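Local coordinates for secreted protein (Streptomyces lividans TK24, PDB 5LXZ), which probably acts as a copper-radical oxidase, a secreted metalloradical protein of the AA5 family related to galactose oxidase, at residues 19-27 / 60-71; 342-350 / 378-386. The protein carries 1 engineered substitution. All coordinates share one frame; numbering follows the deposited sequence. Where two conformers were deposited one is given.

In the fold
The chain carries a seven-bladed beta-propeller, and contacts 1 and 2 lie in two of its blades on opposite sides of the chain's centre, their centres about 23 and 17 Å from it and about 36 Å from each other. In both, a loop from the outer strand of one blade to the inner strand of the next meets an arginine on that next blade's third strand: Arg-60 in contact 1, Arg-384 in contact 2. Neither contact includes a copper ligand. The sheet of contact 1 takes in strand 545-547, next to His-548, which binds copper with Tyr-248, Tyr-460 and His-461. A second copper ion is held by Glu-101 and Asp-53, in the chain between the segments of contact 1.

Contact 1: 19-27 / 60-71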
# COMPACT_ATOMS: atom_id res chain seq x y z
N GLU A 19 -15.29 -7.39 17.52
CA GLU A 19 -16.22 -6.43 16.92
C GLU A 19 -16.26 -5.25 17.89
O GLU A 19 -16.21 -5.41 19.11
CB GLU A 19 -17.60 -7.06 16.64
CG GLU A 19 -18.63 -6.11 16.04
CD GLU A 19 -18.89 -6.26 14.53
OE1 GLU A 19 -18.47 -5.39 13.72
OE2 GLU A 19 -19.57 -7.25 14.15
N PHE A 20 -16.26 -4.06 17.35
CA PHE A 20 -16.24 -2.91 18.20
C PHE A 20 -17.67 -2.48 18.49
O PHE A 20 -18.57 -2.80 17.72
CB PHE A 20 -15.44 -1.78 17.58
CG PHE A 20 -13.96 -2.02 17.62
CD1 PHE A 20 -13.27 -1.93 18.81
CD2 PHE A 20 -13.27 -2.36 16.47
CE1 PHE A 20 -11.91 -2.15 18.86
CE2 PHE A 20 -11.91 -2.58 16.51
CZ PHE A 20 -11.23 -2.48 17.71
N PRO A 21 -17.87 -1.77 19.60
CA PRO A 21 -19.20 -1.25 19.84
C PRO A 21 -19.53 -0.36 18.67
O PRO A 21 -18.64 0.33 18.15
CB PRO A 21 -19.05 -0.45 21.14
CG PRO A 21 -17.86 -1.04 21.81
CD PRO A 21 -16.95 -1.48 20.71
N GLU A 22 -20.78 -0.40 18.26
CA GLU A 22 -21.22 0.24 17.01
C GLU A 22 -20.77 1.69 16.87
O GLU A 22 -20.37 2.12 15.77
CB GLU A 22 -22.75 0.16 16.81
CG GLU A 22 -23.26 -1.12 16.16
CD GLU A 22 -24.70 -1.04 15.70
OE1 GLU A 22 -25.13 0.05 15.25
OE2 GLU A 22 -25.41 -2.07 15.75
N LYS A 23 -20.80 2.43 17.97
CA LYS A 23 -20.37 3.82 17.96
C LYS A 23 -18.95 4.01 17.38
O LYS A 23 -18.68 5.05 16.79
CB LYS A 23 -20.38 4.37 19.40
CG LYS A 23 -19.74 5.73 19.60
CD LYS A 23 -20.18 6.35 20.92
CE LYS A 23 -19.70 5.56 22.12
NZ LYS A 23 -19.82 6.43 23.32
N TYR A 24 -18.09 3.01 17.56
CA TYR A 24 -16.67 3.13 17.17
C TYR A 24 -16.38 2.45 15.86
O TYR A 24 -15.22 2.52 15.37
CB TYR A 24 -15.73 2.59 18.23
CG TYR A 24 -15.81 3.37 19.50
CD1 TYR A 24 -15.29 4.65 19.58
CD2 TYR A 24 -16.45 2.86 20.61
CE1 TYR A 24 -15.38 5.38 20.75
CE2 TYR A 24 -16.54 3.58 21.79
CZ TYR A 24 -15.99 4.84 21.85
OH TYR A 24 -16.10 5.58 23.01
N ARG A 25 -17.36 1.79 15.26
CA ARG A 25 -17.08 1.10 13.99
C ARG A 25 -16.77 2.11 12.88
O ARG A 25 -17.22 3.24 12.89
CB ARG A 25 -18.21 0.19 13.59
CG ARG A 25 -18.33 -0.95 14.54
CD ARG A 25 -19.46 -1.88 14.16
NE ARG A 25 -19.77 -2.73 15.31
CZ ARG A 25 -20.78 -3.60 15.38
NH1 ARG A 25 -21.58 -3.79 14.34
NH2 ARG A 25 -20.95 -4.31 16.49
N GLN A 26 -15.96 1.68 11.93
CA GLN A 26 -15.66 2.46 10.75
C GLN A 26 -15.13 1.51 9.71
O GLN A 26 -14.93 0.33 9.99
CB GLN A 26 -14.61 3.54 11.06
CG GLN A 26 -13.31 2.92 11.48
CD GLN A 26 -12.19 3.93 11.70
OE1 GLN A 26 -12.42 5.11 12.02
NE2 GLN A 26 -10.96 3.46 11.56
N ASN A 27 -14.89 2.05 8.53
CA ASN A 27 -14.30 1.28 7.44
C ASN A 27 -12.78 1.52 7.43
O ASN A 27 -12.31 2.36 6.68
CB ASN A 27 -14.89 1.67 6.10
CG ASN A 27 -16.39 1.42 6.01
OD1 ASN A 27 -16.99 0.79 6.88
ND2 ASN A 27 -16.97 1.88 4.92
N ARG A 60 -9.59 6.00 14.33
CA ARG A 60 -9.55 5.47 15.68
C ARG A 60 -8.15 5.25 16.18
O ARG A 60 -7.24 5.02 15.40
CB ARG A 60 -10.31 4.15 15.78
CG ARG A 60 -11.71 4.16 15.19
CD ARG A 60 -12.67 4.99 16.01
NE ARG A 60 -13.96 5.00 15.32
CZ ARG A 60 -14.49 5.99 14.59
NH1 ARG A 60 -13.90 7.16 14.46
NH2 ARG A 60 -15.66 5.81 13.99
N ILE A 61 -7.97 5.28 17.49
CA ILE A 61 -6.80 4.73 18.17
C ILE A 61 -7.27 3.59 19.04
O ILE A 61 -8.19 3.76 19.87
CB ILE A 61 -6.13 5.77 19.04
CG1 ILE A 61 -5.48 6.79 18.14
CG2 ILE A 61 -5.11 5.12 20.00
CD1 ILE A 61 -4.86 7.92 18.90
N TRP A 62 -6.66 2.42 18.84
CA TRP A 62 -7.01 1.21 19.54
C TRP A 62 -5.84 0.81 20.39
O TRP A 62 -4.70 0.75 19.92
CB TRP A 62 -7.35 0.13 18.53
CG TRP A 62 -7.53 -1.24 19.10
CD1 TRP A 62 -8.40 -1.62 20.08
CD2 TRP A 62 -6.84 -2.42 18.69
NE1 TRP A 62 -8.28 -2.98 20.32
CE2 TRP A 62 -7.34 -3.50 19.47
CE3 TRP A 62 -5.82 -2.68 17.76
CZ2 TRP A 62 -6.86 -4.82 19.35
CZ3 TRP A 62 -5.34 -3.98 17.63
CH2 TRP A 62 -5.86 -5.03 18.41
N ASP A 63 -6.11 0.55 21.68
CA ASP A 63 -5.09 0.07 22.60
C ASP A 63 -5.28 -1.43 22.70
O ASP A 63 -6.27 -1.89 23.28
CB ASP A 63 -5.26 0.76 23.95
CG ASP A 63 -4.26 0.31 24.98
OD1 ASP A 63 -3.70 -0.77 24.86
OD2 ASP A 63 -4.04 1.08 25.93
N PRO A 64 -4.37 -2.20 22.10
CA PRO A 64 -4.56 -3.64 22.13
C PRO A 64 -4.40 -4.26 23.51
O PRO A 64 -4.92 -5.36 23.70
CB PRO A 64 -3.53 -4.19 21.14
CG PRO A 64 -2.59 -3.09 20.88
CD PRO A 64 -3.22 -1.80 21.26
N VAL A 65 -3.71 -3.61 24.43
CA VAL A 65 -3.45 -4.19 25.76
C VAL A 65 -4.74 -4.04 26.59
O VAL A 65 -5.26 -5.00 27.15
CB VAL A 65 -2.24 -3.54 26.44
CG1 VAL A 65 -2.04 -4.07 27.87
CG2 VAL A 65 -0.96 -3.82 25.63
N LYS A 66 -5.24 -2.82 26.63
CA LYS A 66 -6.46 -2.47 27.39
C LYS A 66 -7.75 -2.85 26.69
O LYS A 66 -8.79 -2.95 27.34
CB LYS A 66 -6.45 -0.99 27.73
CG LYS A 66 -5.28 -0.61 28.63
CD LYS A 66 -5.49 0.69 29.37
CE LYS A 66 -4.40 0.87 30.41
NZ LYS A 66 -4.54 2.20 31.06
N GLY A 67 -7.72 -3.03 25.37
CA GLY A 67 -8.91 -3.34 24.59
C GLY A 67 -9.76 -2.14 24.16
O GLY A 67 -10.73 -2.30 23.40
N THR A 68 -9.38 -0.96 24.59
CA THR A 68 -10.16 0.23 24.45
C THR A 68 -9.90 0.94 23.12
O THR A 68 -8.87 0.75 22.46
CB THR A 68 -9.82 1.19 25.58
OG1 THR A 68 -8.41 1.39 25.62
CG2 THR A 68 -10.27 0.59 26.93
N ILE A 69 -10.84 1.80 22.76
CA ILE A 69 -10.81 2.47 21.48
C ILE A 69 -11.32 3.87 21.65
O ILE A 69 -12.21 4.12 22.45
CB ILE A 69 -11.52 1.61 20.40
CG1 ILE A 69 -11.34 2.24 19.00
CG2 ILE A 69 -12.99 1.41 20.68
CD1 ILE A 69 -11.40 1.22 17.87
N LYS A 70 -10.75 4.80 20.91
CA LYS A 70 -11.26 6.17 20.88
C LYS A 70 -11.28 6.72 19.47
O LYS A 70 -10.54 6.26 18.60
CB LYS A 70 -10.46 7.10 21.78
CG LYS A 70 -9.00 7.28 21.39
CD LYS A 70 -8.28 8.31 22.24
CE LYS A 70 -8.30 9.69 21.60
NZ LYS A 70 -7.28 10.55 22.25
N LYS A 71 -12.12 7.71 19.26
CA LYS A 71 -12.16 8.46 18.04
C LYS A 71 -11.13 9.55 18.08
O LYS A 71 -10.84 10.12 19.14
CB LYS A 71 -13.54 9.06 17.79
CG LYS A 71 -14.66 8.05 17.79
CD LYS A 71 -15.90 8.63 17.14
CE LYS A 71 -16.96 7.58 17.05
NZ LYS A 71 -18.22 8.14 16.50
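Phe-20 and Tyr-24 pack on Ile-69 where the loop linking two blades of the beta-propeller packs against the outer strands of the second blade, 58-62 and 69-71. The tight part is apolar. Ile-69 splits its branches between the rings: CD1 sits over a face of Phe-20, 3.7 Å from the ring centroid, and CG2 over a face of Tyr-24. The far edge of Phe-20 points at the face of Trp-62 in a T-shaped stack, planes at 80°; Ile-496 of the preceding blade touches Phe-20. Arg-60 bends at chi2 (-70°), turning its guanidinium to the loop's carbonyls. NE gives a nearly straight bond to Tyr-24 O at 2.8 Å, and NH2 reaches Arg-25 O at 3.2 Å; both donors stand above the carbonyl planes. Asp-58 is a second partner for the charge. The solvent side is looser: Lys-71 runs extended, with CG along the Tyr-24 edge and NZ 3.1 Å from Lys-23 O, while Lys-70 turns away to Glu-234. Back in the buried part, Gln-26, its NE2 bonded to Thr-28 and Met-41 O, lays OE1 over the guanidinium face of Arg-60, 3.4 Å from CZ.

Contact 2: 342-350 / 378-386; sequences GMSDANMLE and LSSEKTRIA
The two backbones run in opposite directions, Met-343 facing Arg-384 with CA atoms 6.5 Å apart and Met-348 facing Ser-380, in a blade of the beta-propeller. Segment 342-350, the loop entering this blade, makes a type I turn from Asp-345 to Met-348; segment 378-386 leads into the third strand, 383-387. Arg-384, bent at chi2 (79°), meets three loop carbonyls edge-on. NE bonds to Ser-344 O at 2.9 Å, almost straight, while NH2 serves both Asp-345 O at 3.1 Å and Met-348 O at 3.2 Å. Met-348 N takes the other face of Asp-345 O, closing the turn. Arg-384 NH1 bonds to Gly-369 O outside the two segments. The sulfur of Met-343 rests beside NE. An alanine in place of Arg-384 takes away these donors, and would probably leave Ser-344 O, Met-348 O and Gly-369 O without this mate and open a gap beside the Met-343 sulfur. Toward the Ser-380 end, Met-348 lies extended, its SD 3.4 Å from Ser-379 C, and Lys-382 passes Ser-344 to Asp-397. Ser-380 OG, in an ST turn, accepts from Lys-382 N and donates to Asp-345 OD2 at 2.6 Å; a water donates to Asp-345 OD2 at 2.7 Å and accepts from Glu-381 N.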
# COMPACT_ATOMS: atom_id res chain seq x y z
N GLY A 342 13.31 -11.47 -14.46
CA GLY A 342 12.95 -12.74 -13.89
C GLY A 342 11.60 -12.88 -13.24
O GLY A 342 11.25 -13.96 -12.82
N MET A 343 10.86 -11.77 -13.10
CA MET A 343 9.57 -11.80 -12.46
C MET A 343 8.54 -12.69 -13.20
O MET A 343 8.13 -12.36 -14.31
CB MET A 343 9.00 -10.38 -12.32
CG MET A 343 7.60 -10.33 -11.73
SD MET A 343 7.47 -10.73 -9.99
CE MET A 343 8.21 -9.23 -9.28
N SER A 344 8.12 -13.76 -12.55
CA SER A 344 6.98 -14.54 -13.03
C SER A 344 5.72 -13.78 -12.86
O SER A 344 5.59 -12.99 -11.91
CB SER A 344 6.87 -15.84 -12.30
OG SER A 344 7.96 -16.67 -12.66
N ASP A 345 4.72 -13.98 -13.73
CA ASP A 345 3.41 -13.28 -13.57
C ASP A 345 3.65 -11.78 -13.50
O ASP A 345 3.10 -11.08 -12.65
CB ASP A 345 2.59 -13.81 -12.38
CG ASP A 345 2.14 -15.24 -12.59
OD1 ASP A 345 2.09 -15.63 -13.79
OD2 ASP A 345 1.79 -15.89 -11.61
N ALA A 346 4.50 -11.27 -14.41
CA ALA A 346 4.78 -9.84 -14.45
C ALA A 346 3.57 -9.03 -14.90
O ALA A 346 3.50 -7.82 -14.68
CB ALA A 346 5.97 -9.58 -15.34
N ASN A 347 2.58 -9.73 -15.47
CA ASN A 347 1.30 -9.19 -15.81
C ASN A 347 0.27 -9.24 -14.68
O ASN A 347 -0.90 -8.90 -14.89
CB ASN A 347 0.76 -9.92 -17.06
CG ASN A 347 0.58 -11.42 -16.84
OD1 ASN A 347 1.22 -12.06 -16.02
ND2 ASN A 347 -0.35 -11.99 -17.61
N MET A 348 0.70 -9.67 -13.49
CA MET A 348 -0.16 -9.84 -12.30
C MET A 348 0.53 -9.25 -11.10
O MET A 348 0.70 -9.94 -10.09
CB MET A 348 -0.52 -11.29 -12.05
CG MET A 348 -1.11 -11.93 -13.28
SD MET A 348 -1.66 -13.62 -12.86
CE MET A 348 -1.46 -14.47 -14.41
N LEU A 349 0.96 -7.99 -11.23
CA LEU A 349 1.62 -7.31 -10.12
C LEU A 349 0.72 -6.30 -9.42
O LEU A 349 1.02 -5.92 -8.27
CB LEU A 349 2.86 -6.60 -10.64
CG LEU A 349 4.00 -7.55 -11.01
CD1 LEU A 349 5.12 -6.78 -11.73
CD2 LEU A 349 4.54 -8.20 -9.74
N GLU A 350 -0.40 -5.90 -10.02
CA GLU A 350 -1.34 -5.06 -9.30
C GLU A 350 -1.94 -5.83 -8.15
O GLU A 350 -2.36 -6.98 -8.30
CB GLU A 350 -2.46 -4.58 -10.22
CG GLU A 350 -1.96 -3.54 -11.23
CD GLU A 350 -3.06 -2.80 -11.99
OE1 GLU A 350 -4.27 -2.90 -11.62
OE2 GLU A 350 -2.71 -2.07 -12.96
N LEU A 378 -7.43 -12.33 -14.10
CA LEU A 378 -6.19 -13.01 -13.83
C LEU A 378 -5.78 -12.79 -12.36
O LEU A 378 -5.88 -11.69 -11.85
CB LEU A 378 -5.08 -12.47 -14.72
CG LEU A 378 -5.20 -12.60 -16.23
CD1 LEU A 378 -4.02 -11.88 -16.89
CD2 LEU A 378 -5.21 -14.08 -16.57
N SER A 379 -5.27 -13.84 -11.73
CA SER A 379 -4.64 -13.75 -10.41
C SER A 379 -3.52 -14.75 -10.27
O SER A 379 -3.55 -15.83 -10.86
CB SER A 379 -5.66 -13.81 -9.29
OG SER A 379 -6.26 -15.09 -9.23
N SER A 380 -2.48 -14.37 -9.51
CA SER A 380 -1.24 -15.12 -9.40
C SER A 380 -1.18 -15.93 -8.11
O SER A 380 -1.50 -15.42 -7.04
CB SER A 380 -0.05 -14.17 -9.39
OG SER A 380 1.16 -14.87 -9.28
N GLU A 381 -0.78 -17.18 -8.20
CA GLU A 381 -0.49 -17.97 -7.04
C GLU A 381 1.00 -17.95 -6.65
O GLU A 381 1.41 -18.64 -5.72
CB GLU A 381 -0.98 -19.42 -7.22
CG GLU A 381 -0.18 -20.19 -8.24
CD GLU A 381 -0.79 -21.56 -8.52
OE1 GLU A 381 -2.04 -21.69 -8.59
OE2 GLU A 381 0.02 -22.47 -8.65
N LYS A 382 1.82 -17.17 -7.34
CA LYS A 382 3.25 -17.22 -7.15
C LYS A 382 3.78 -16.28 -6.10
O LYS A 382 3.22 -15.17 -5.87
CB LYS A 382 3.99 -17.01 -8.46
CG LYS A 382 3.71 -18.20 -9.39
CD LYS A 382 4.49 -18.14 -10.69
CE LYS A 382 4.41 -19.52 -11.37
NZ LYS A 382 5.48 -19.63 -12.38
N THR A 383 4.88 -16.71 -5.52
CA THR A 383 5.82 -15.82 -4.87
C THR A 383 7.04 -15.69 -5.72
O THR A 383 7.46 -16.63 -6.40
CB THR A 383 6.21 -16.22 -3.43
OG1 THR A 383 6.92 -17.44 -3.44
CG2 THR A 383 4.98 -16.33 -2.58
N ARG A 384 7.64 -14.50 -5.70
CA ARG A 384 8.83 -14.23 -6.50
C ARG A 384 9.82 -13.54 -5.58
O ARG A 384 9.45 -12.57 -4.94
CB ARG A 384 8.52 -13.40 -7.72
CG ARG A 384 7.36 -13.91 -8.58
CD ARG A 384 5.98 -13.58 -8.02
NE ARG A 384 5.08 -13.02 -9.02
CZ ARG A 384 3.92 -12.47 -8.71
NH1 ARG A 384 3.47 -12.54 -7.47
NH2 ARG A 384 3.20 -11.83 -9.64
N ILE A 385 11.06 -14.00 -5.55
CA ILE A 385 12.03 -13.54 -4.58
C ILE A 385 13.23 -12.99 -5.32
O ILE A 385 13.76 -13.68 -6.20
CB ILE A 385 12.47 -14.66 -3.66
CG1 ILE A 385 11.28 -15.23 -2.91
CG2 ILE A 385 13.53 -14.14 -2.71
CD1 ILE A 385 11.55 -16.49 -2.10
N ALA A 386 13.63 -11.75 -5.00
CA ALA A 386 14.82 -11.15 -5.57
C ALA A 386 15.82 -10.92 -4.47
O ALA A 386 15.49 -10.35 -3.45
CB ALA A 386 14.52 -9.85 -6.26
O HOH W 1 0.24 -18.01 -10.91